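Local coordinates for PA1221 (Pseudomonas aeruginosa, PDB 4DG8), which is a multidomain protein pairing an AMP-binding enzyme domain of the ANL superfamily with a phosphopantetheine attachment site, and is modelled with adenosine monophosphate, at residues Leu199-Gln204 and Leu278-Thr283; Met205-Asn210 and Trp223-Asn228. All blocks are in the same frame, centred on the assembly; numbering follows the deposited sequence.

Both contacts belong to the AMP-binding enzyme part of the chain. Their centres are 10 Å apart, and interaction 2 is nested along the chain inside the loop that interaction 1 closes. Interaction 1 is partly buried and largely polar. The loop 199-204 is held by one hydrogen bond to Q280, at the start of strand 280-284, and a weak one from R279 just before it. R279 and P203 are exposed, while Q280 is buried. Interaction 2 has no exposed touching residue and rests on van der Waals contact between strand 206-209 and helix 217-226. The two contacts meet directly. SD of M205 packs 3.6 Å from NE2 of Q280. CD2 of L199 lies 3.9 Å from CZ of F207.

Interaction 1: residues Leu199-Gln204 and Leu278-Thr283; sequences LAFAPQ and LRQLLT
The backbone N of F201 donates a hydrogen bond to OE1 of Q280, with N to OE1 at 2.9 Å and an N-H...O angle of 150°. The bond ties the loop between helix 186-193 and strand 206-209 to the start of strand 280-284, in a mixed sheet of the AMP-binding domain. The donor sits tilted from the plane of the Q280 carbonyl. The first torsion of Q280 places CG between the backbone N and the carbonyl carbon (chi1 57°), and the extended chain beyond CG carries the amide to the loop. Both polar atoms of the amide are bonded, since NE2 donates to OG of S256 on strand 256-260. This sets the rotation of the amide. The CB of A202 packs 3.6 Å from NE2 of Q280. The F201 ring plane stands 79° from the amide plane, with CD2 of F201 at 3.5 Å from OE1 of Q280. The same ring stacks with H304. R279 is exposed. The edge of its guanidinium meets the carbonyl O of F201 through a weak hydrogen bond, NH1 to O at 3.3 Å. F201 thus has a bond at its N and a weak one at its O. Deeper in, the L199 and L282 side chains cross at about a right angle, their CD2 atoms 4.0 Å apart.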
loop_
_atom_site.group_PDB
_atom_site.type_symbol
_atom_site.label_atom_id
_atom_site.label_comp_id
_atom_site.label_asym_id
_atom_site.label_seq_id
_atom_site.Cartn_x
_atom_site.Cartn_y
_atom_site.Cartn_z
ATOM N N LEU A 199 -15.901 -6.378 3.857
ATOM C CA LEU A 199 -15.132 -7.363 4.638
ATOM C C LEU A 199 -15.989 -8.427 5.338
ATOM O O LEU A 199 -15.525 -9.121 6.243
ATOM C CB LEU A 199 -14.149 -6.700 5.612
ATOM C CG LEU A 199 -13.051 -5.848 4.967
ATOM C CD1 LEU A 199 -12.209 -5.193 6.062
ATOM C CD2 LEU A 199 -12.170 -6.647 3.935
ATOM N N ALA A 200 -17.260 -8.481 4.989
ATOM C CA ALA A 200 -18.237 -9.243 5.783
ATOM C C ALA A 200 -18.454 -10.712 5.396
ATOM O O ALA A 200 -19.427 -11.323 5.849
ATOM C CB ALA A 200 -19.579 -8.500 5.828
ATOM N N PHE A 201 -17.629 -11.249 4.498
ATOM C CA PHE A 201 -17.890 -12.581 3.933
ATOM C C PHE A 201 -17.082 -13.772 4.494
ATOM O O PHE A 201 -17.251 -14.912 4.062
ATOM C CB PHE A 201 -17.828 -12.507 2.399
ATOM C CG PHE A 201 -18.467 -11.258 1.837
ATOM C CD1 PHE A 201 -19.848 -11.096 1.853
ATOM C CD2 PHE A 201 -17.682 -10.240 1.300
ATOM C CE1 PHE A 201 -20.437 -9.945 1.343
ATOM C CE2 PHE A 201 -18.265 -9.085 0.779
ATOM C CZ PHE A 201 -19.640 -8.936 0.799
ATOM N N ALA A 202 -16.187 -13.505 5.435
ATOM C CA ALA A 202 -15.349 -14.562 5.995
ATOM C C ALA A 202 -15.293 -14.453 7.521
ATOM O O ALA A 202 -14.467 -13.719 8.062
ATOM C CB ALA A 202 -13.930 -14.524 5.372
ATOM N N PRO A 203 -16.202 -15.155 8.223
ATOM C CA PRO A 203 -16.274 -15.030 9.685
ATOM C C PRO A 203 -14.907 -15.186 10.363
ATOM O O PRO A 203 -14.636 -14.505 11.357
ATOM C CB PRO A 203 -17.216 -16.178 10.088
ATOM C CG PRO A 203 -18.125 -16.345 8.909
ATOM C CD PRO A 203 -17.230 -16.069 7.691
ATOM N N GLN A 204 -14.056 -16.058 9.824
ATOM C CA GLN A 204 -12.755 -16.342 10.445
ATOM C C GLN A 204 -11.673 -15.336 10.081
ATOM O O GLN A 204 -10.584 -15.345 10.678
ATOM C CB GLN A 204 -12.252 -17.756 10.109
ATOM C CG GLN A 204 -13.051 -18.889 10.733
ATOM C CD GLN A 204 -12.196 -20.125 10.946
ATOM O OE1 GLN A 204 -11.965 -20.910 10.016
ATOM N NE2 GLN A 204 -11.698 -20.293 12.174
ATOM N N LEU A 278 -11.031 -19.199 -1.444
ATOM C CA LEU A 278 -11.162 -17.801 -0.992
ATOM C C LEU A 278 -12.628 -17.415 -0.814
ATOM O O LEU A 278 -13.462 -17.682 -1.684
ATOM C CB LEU A 278 -10.486 -16.824 -1.962
ATOM C CG LEU A 278 -8.958 -16.860 -2.008
ATOM C CD1 LEU A 278 -8.435 -15.818 -3.017
ATOM C CD2 LEU A 278 -8.375 -16.620 -0.619
ATOM N N ARG A 279 -12.953 -16.854 0.348
ATOM C CA ARG A 279 -14.300 -16.350 0.611
ATOM C C ARG A 279 -14.479 -14.912 0.106
ATOM O O ARG A 279 -15.502 -14.561 -0.482
ATOM C CB ARG A 279 -14.663 -16.492 2.101
ATOM C CG ARG A 279 -15.023 -17.935 2.526
ATOM C CD ARG A 279 -15.595 -18.012 3.958
ATOM N NE ARG A 279 -16.462 -19.180 4.047
ATOM C CZ ARG A 279 -17.760 -19.147 4.306
ATOM N NH1 ARG A 279 -18.368 -18.003 4.573
ATOM N NH2 ARG A 279 -18.443 -20.275 4.329
ATOM N N GLN A 280 -13.473 -14.083 0.344
ATOM C CA GLN A 280 -13.479 -12.715 -0.171
ATOM C C GLN A 280 -12.101 -12.364 -0.733
ATOM O O GLN A 280 -11.054 -12.589 -0.096
ATOM C CB GLN A 280 -13.952 -11.711 0.905
ATOM C CG GLN A 280 -13.128 -11.749 2.186
ATOM C CD GLN A 280 -13.805 -11.147 3.427
ATOM O OE1 GLN A 280 -14.966 -10.713 3.402
ATOM N NE2 GLN A 280 -13.054 -11.116 4.535
ATOM N N LEU A 281 -12.124 -11.841 -1.954
ATOM C CA LEU A 281 -10.940 -11.429 -2.685
ATOM C C LEU A 281 -11.103 -9.957 -3.062
ATOM O O LEU A 281 -12.078 -9.573 -3.715
ATOM C CB LEU A 281 -10.786 -12.296 -3.944
ATOM C CG LEU A 281 -9.617 -11.996 -4.892
ATOM C CD1 LEU A 281 -8.289 -11.835 -4.132
ATOM C CD2 LEU A 281 -9.495 -13.077 -5.948
ATOM N N LEU A 282 -10.177 -9.133 -2.603
ATOM C CA LEU A 282 -10.147 -7.718 -2.954
ATOM C C LEU A 282 -8.992 -7.495 -3.905
ATOM O O LEU A 282 -7.909 -8.063 -3.738
ATOM C CB LEU A 282 -10.003 -6.837 -1.706
ATOM C CG LEU A 282 -11.045 -7.131 -0.621
ATOM C CD1 LEU A 282 -10.497 -8.162 0.360
ATOM C CD2 LEU A 282 -11.418 -5.875 0.108
ATOM N N THR A 283 -9.251 -6.712 -4.939
ATOM C CA THR A 283 -8.258 -6.412 -5.954
ATOM C C THR A 283 -8.397 -4.941 -6.344
ATOM O O THR A 283 -9.333 -4.268 -5.909
ATOM C CB THR A 283 -8.414 -7.316 -7.189
ATOM O OG1 THR A 283 -7.352 -7.030 -8.106
ATOM C CG2 THR A 283 -9.763 -7.070 -7.872
#

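Interaction 2: residues Met205-Asn210 and Trp223-Asn228; sequences MRFLVN and WGALLN
The first strand and the helix of a beta-alpha-beta unit meet here, with M205 and F207 packing against G224, A225 and N228. The M205 side chain is bent at chi2 and chi3, and the turn at chi3 (-90°) brings CE toward the helix. This methyl CE lies 3.5 Å from the carbonyl O of G224. It is also 3.8 Å from ND2 of N228. The same methyl sits in the plane of the F207 ring, at its edge. ND2 of N228 donates to O of G224 at 2.9 Å, and the bond is nearly straight at 177°. The acceptor lies in the amide plane of N228. ND2 has a second acceptor in O of C193, at the end of helix 186-193, so two carbonyls take up ND2. The unit runs from strand 206-209 through helix 217-226 to strand 231-234, a beta-alpha-beta crossover between adjacent parallel strands. F207 brings its ring against the helix backbone, with CD1 3.7 Å from N of A225. CE1 of the ring faces C of G224. G224 has no side chain, which probably helps the ring come this close. Beside it, CB of A225 packs 3.7 Å from O of M205 and also touches CB of F207.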
loop_
_atom_site.group_PDB
_atom_site.type_symbol
_atom_site.label_atom_id
_atom_site.label_comp_id
_atom_site.label_asym_id
_atom_site.label_seq_id
_atom_site.Cartn_x
_atom_site.Cartn_y
_atom_site.Cartn_z
ATOM N N MET A 205 -11.955 -14.499 9.088
ATOM C CA MET A 205 -11.057 -13.408 8.728
ATOM C C MET A 205 -9.613 -13.890 8.622
ATOM O O MET A 205 -8.720 -13.320 9.260
ATOM C CB MET A 205 -11.174 -12.247 9.723
ATOM C CG MET A 205 -12.557 -11.574 9.705
ATOM S SD MET A 205 -12.859 -10.856 8.089
ATOM C CE MET A 205 -12.173 -9.206 8.311
ATOM N N ARG A 206 -9.364 -14.927 7.817
ATOM C CA ARG A 206 -7.994 -15.401 7.726
ATOM C C ARG A 206 -7.359 -14.803 6.480
ATOM O O ARG A 206 -7.491 -15.320 5.365
ATOM C CB ARG A 206 -7.966 -16.929 7.693
ATOM C CG ARG A 206 -8.536 -17.577 8.970
ATOM C CD ARG A 206 -8.556 -19.097 8.889
ATOM N NE ARG A 206 -7.210 -19.667 8.841
ATOM C CZ ARG A 206 -6.471 -19.972 9.905
ATOM N NH1 ARG A 206 -6.917 -19.741 11.133
ATOM N NH2 ARG A 206 -5.266 -20.491 9.743
ATOM N N PHE A 207 -6.574 -13.755 6.713
ATOM C CA PHE A 207 -6.050 -12.934 5.634
ATOM C C PHE A 207 -4.703 -13.426 5.180
ATOM O O PHE A 207 -3.821 -13.669 5.996
ATOM C CB PHE A 207 -5.926 -11.467 6.059
ATOM C CG PHE A 207 -7.096 -10.645 5.684
ATOM C CD1 PHE A 207 -8.184 -10.535 6.542
ATOM C CD2 PHE A 207 -7.142 -10.011 4.456
ATOM C CE1 PHE A 207 -9.284 -9.790 6.182
ATOM C CE2 PHE A 207 -8.247 -9.254 4.094
ATOM C CZ PHE A 207 -9.307 -9.141 4.951
ATOM N N LEU A 208 -4.561 -13.584 3.870
ATOM C CA LEU A 208 -3.269 -13.775 3.272
ATOM C C LEU A 208 -2.460 -12.509 3.542
ATOM O O LEU A 208 -2.901 -11.407 3.230
ATOM C CB LEU A 208 -3.429 -13.976 1.769
ATOM C CG LEU A 208 -2.111 -13.983 0.997
ATOM C CD1 LEU A 208 -1.280 -15.166 1.434
ATOM C CD2 LEU A 208 -2.358 -14.032 -0.501
ATOM N N VAL A 209 -1.297 -12.672 4.155
ATOM C CA VAL A 209 -0.366 -11.570 4.323
ATOM C C VAL A 209 0.780 -11.769 3.349
ATOM O O VAL A 209 1.606 -12.669 3.506
ATOM C CB VAL A 209 0.170 -11.478 5.759
ATOM C CG1 VAL A 209 1.319 -10.426 5.853
ATOM C CG2 VAL A 209 -0.956 -11.167 6.719
ATOM N N ASN A 210 0.787 -10.913 2.336
ATOM C CA ASN A 210 1.636 -11.024 1.165
ATOM C C ASN A 210 2.334 -9.694 0.765
ATOM O O ASN A 210 3.524 -9.664 0.455
ATOM C CB ASN A 210 0.862 -11.684 0.013
ATOM C CG ASN A 210 1.677 -11.754 -1.262
ATOM O OD1 ASN A 210 2.706 -12.429 -1.320
ATOM N ND2 ASN A 210 1.224 -11.043 -2.288
ATOM N N TRP A 223 -4.009 -5.719 9.634
ATOM C CA TRP A 223 -4.958 -5.235 10.623
ATOM C C TRP A 223 -6.397 -5.678 10.342
ATOM O O TRP A 223 -7.201 -5.784 11.255
ATOM C CB TRP A 223 -4.826 -3.719 10.793
ATOM C CG TRP A 223 -3.422 -3.379 11.187
ATOM C CD1 TRP A 223 -2.478 -2.755 10.422
ATOM C CD2 TRP A 223 -2.778 -3.722 12.420
ATOM N NE1 TRP A 223 -1.287 -2.667 11.116
ATOM C CE2 TRP A 223 -1.442 -3.257 12.342
ATOM C CE3 TRP A 223 -3.200 -4.378 13.586
ATOM C CZ2 TRP A 223 -0.526 -3.401 13.402
ATOM C CZ3 TRP A 223 -2.286 -4.529 14.642
ATOM C CH2 TRP A 223 -0.971 -4.033 14.540
ATOM N N GLY A 224 -6.722 -5.954 9.084
ATOM C CA GLY A 224 -8.031 -6.515 8.798
ATOM C C GLY A 224 -8.270 -7.824 9.555
ATOM O O GLY A 224 -9.372 -8.081 10.039
ATOM N N ALA A 225 -7.247 -8.671 9.624
ATOM C CA ALA A 225 -7.293 -9.854 10.485
ATOM C C ALA A 225 -7.263 -9.524 11.963
ATOM O O ALA A 225 -8.200 -9.856 12.709
ATOM C CB ALA A 225 -6.120 -10.782 10.173
ATOM N N LEU A 226 -6.190 -8.856 12.395
ATOM C CA LEU A 226 -5.940 -8.767 13.835
ATOM C C LEU A 226 -6.968 -7.903 14.568
ATOM O O LEU A 226 -7.211 -8.086 15.756
ATOM C CB LEU A 226 -4.522 -8.252 14.123
ATOM C CG LEU A 226 -3.359 -9.156 13.696
ATOM C CD1 LEU A 226 -2.047 -8.441 13.945
ATOM C CD2 LEU A 226 -3.402 -10.474 14.473
ATOM N N LEU A 227 -7.558 -6.941 13.874
ATOM C CA LEU A 227 -8.544 -6.091 14.526
ATOM C C LEU A 227 -9.937 -6.737 14.515
ATOM O O LEU A 227 -10.888 -6.225 15.112
ATOM C CB LEU A 227 -8.544 -4.681 13.904
ATOM C CG LEU A 227 -7.193 -3.973 14.030
ATOM C CD1 LEU A 227 -7.295 -2.552 13.506
ATOM C CD2 LEU A 227 -6.675 -3.986 15.494
ATOM N N ASN A 228 -10.066 -7.835 13.773
ATOM C CA ASN A 228 -11.274 -8.665 13.807
ATOM C C ASN A 228 -11.239 -10.027 14.514
ATOM O O ASN A 228 -12.196 -10.796 14.409
ATOM C CB ASN A 228 -11.938 -8.714 12.433
ATOM C CG ASN A 228 -12.401 -7.345 12.001
ATOM O OD1 ASN A 228 -13.392 -6.823 12.525
ATOM N ND2 ASN A 228 -11.647 -6.719 11.096
#